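PDB 7A27: SmhA from Serratia marcescens, which is a component of the tripartite alpha-pore-forming toxin Smh, which probably inserts into target-cell membranes to form pores. Local coordinates for residues A87-A92 with A113-V118. Numbering follows the deposited sequence.
Sequences AALVNA and AALSDV
Leu-115 reaches from helix 104-155 toward Leu-89 and Val-90 of helix 48-96, and its two methyls divide the work. CD2 turns to Leu-89, lying 3.6 Å from Leu-89 CD1 and almost as near to Leu-89 CB, so it touches both the stem and one branch of that side chain. CD1 goes to the other neighbour, with Val-90 CG2 at 4.1 Å from Leu-115 CD1. The two leucines come from opposite helices and pass each other at a slant, so that a single methyl of Leu-115, CD2, meets Leu-89. In Leu-89, CG lies anti to the carbonyl carbon (chi1 -66°), and the extended second torsion (chi2 -177°) carries CD1 across the interface. There the same methyl borders Val-118, one turn after Leu-115, with 4.4 Å from Leu-89 CD1 to Val-118 CG2.

The axes of the two segments run antiparallel (177°) and stay 11.3 Å apart, a wide spacing bridged by side chains alone. Helices 48-96 and 104-155 are consecutive, joined by a short connection, and form a hairpin in the elongated helical bundle. Tyr-312 of helix 301-321 packs on both Val-90 and Leu-115, while Phe-86, earlier on helix 48-96, touches Leu-115 and Val-118. With no hydrogen bond or charge pair between the segments, the contact is purely apolar and rests on methyl packing, which implies little directional constraint on the pairing here.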
loop_
_atom_site.group_PDB
_atom_site.type_symbol
_atom_site.label_atom_id
_atom_site.label_comp_id
_atom_site.label_asym_id
_atom_site.label_seq_id
_atom_site.Cartn_x
_atom_site.Cartn_y
_atom_site.Cartn_z
ATOM N N ALA A 87 18.588 7.398 10.807
ATOM C CA ALA A 87 19.322 6.324 11.507
ATOM C C ALA A 87 20.815 6.605 11.415
ATOM O O ALA A 87 21.500 6.544 12.473
ATOM C CB ALA A 87 18.991 4.973 10.940
ATOM N N ALA A 88 21.286 6.922 10.206
ATOM C CA ALA A 88 22.708 7.212 9.928
ATOM C C ALA A 88 23.187 8.344 10.840
ATOM O O ALA A 88 24.284 8.234 11.393
ATOM C CB ALA A 88 22.905 7.548 8.477
ATOM N N LEU A 89 22.373 9.382 11.008
ATOM C CA LEU A 89 22.715 10.555 11.856
ATOM C C LEU A 89 22.829 10.123 13.329
ATOM O O LEU A 89 23.744 10.608 14.013
ATOM C CB LEU A 89 21.675 11.671 11.677
ATOM C CG LEU A 89 21.609 12.324 10.295
ATOM C CD1 LEU A 89 20.592 13.449 10.304
ATOM C CD2 LEU A 89 22.957 12.853 9.830
ATOM N N VAL A 90 21.957 9.233 13.802
ATOM C CA VAL A 90 21.995 8.752 15.212
ATOM C C VAL A 90 23.313 7.990 15.447
ATOM O O VAL A 90 23.947 8.219 16.500
ATOM C CB VAL A 90 20.729 7.958 15.556
ATOM C CG1 VAL A 90 20.801 7.380 16.959
ATOM C CG2 VAL A 90 19.496 8.849 15.425
ATOM N N ASN A 91 23.756 7.162 14.498
ATOM C CA ASN A 91 25.071 6.463 14.578
ATOM C C ASN A 91 26.201 7.470 14.843
ATOM O O ASN A 91 27.105 7.167 15.648
ATOM C CB ASN A 91 25.457 5.744 13.287
ATOM C CG ASN A 91 24.876 4.362 13.182
ATOM O OD1 ASN A 91 23.884 4.040 13.860
ATOM N ND2 ASN A 91 25.498 3.581 12.316
ATOM N N ALA A 92 26.164 8.600 14.148
ATOM C CA ALA A 92 27.166 9.671 14.275
ATOM C C ALA A 92 27.244 10.124 15.733
ATOM O O ALA A 92 28.382 10.295 16.239
ATOM C CB ALA A 92 26.794 10.810 13.371
ATOM N N ALA A 113 19.775 18.372 19.562
ATOM C CA ALA A 113 18.973 19.570 19.224
ATOM C C ALA A 113 18.860 19.680 17.696
ATOM O O ALA A 113 17.760 19.952 17.222
ATOM C CB ALA A 113 19.568 20.814 19.831
ATOM N N ALA A 114 19.941 19.432 16.953
ATOM C CA ALA A 114 19.964 19.480 15.471
ATOM C C ALA A 114 19.068 18.384 14.876
ATOM O O ALA A 114 18.370 18.671 13.892
ATOM C CB ALA A 114 21.374 19.368 14.959
ATOM N N LEU A 115 19.090 17.167 15.421
ATOM C CA LEU A 115 18.246 16.062 14.886
ATOM C C LEU A 115 16.769 16.381 15.143
ATOM O O LEU A 115 15.938 15.977 14.316
ATOM C CB LEU A 115 18.668 14.717 15.479
ATOM C CG LEU A 115 20.116 14.303 15.201
ATOM C CD1 LEU A 115 20.342 12.839 15.555
ATOM C CD2 LEU A 115 20.494 14.533 13.740
ATOM N N SER A 116 16.456 17.111 16.215
ATOM C CA SER A 116 15.083 17.596 16.505
ATOM C C SER A 116 14.583 18.364 15.280
ATOM O O SER A 116 13.466 18.090 14.816
ATOM C CB SER A 116 15.073 18.460 17.729
ATOM O OG SER A 116 13.793 19.007 17.975
ATOM N N ASP A 117 15.418 19.275 14.775
ATOM C CA ASP A 117 15.175 20.106 13.570
ATOM C C ASP A 117 14.899 19.190 12.364
ATOM O O ASP A 117 13.881 19.400 11.676
ATOM C CB ASP A 117 16.393 20.989 13.296
ATOM C CG ASP A 117 16.172 22.148 12.360
ATOM O OD1 ASP A 117 15.056 22.645 12.379
ATOM O OD2 ASP A 117 17.127 22.532 11.636
ATOM N N VAL A 118 15.784 18.220 12.107
ATOM C CA VAL A 118 15.681 17.299 10.946
ATOM C C VAL A 118 14.348 16.563 11.034
ATOM O O VAL A 118 13.641 16.498 10.018
ATOM C CB VAL A 118 16.849 16.308 10.899
ATOM C CG1 VAL A 118 16.626 15.234 9.813
ATOM C CG2 VAL A 118 18.169 17.040 10.708
#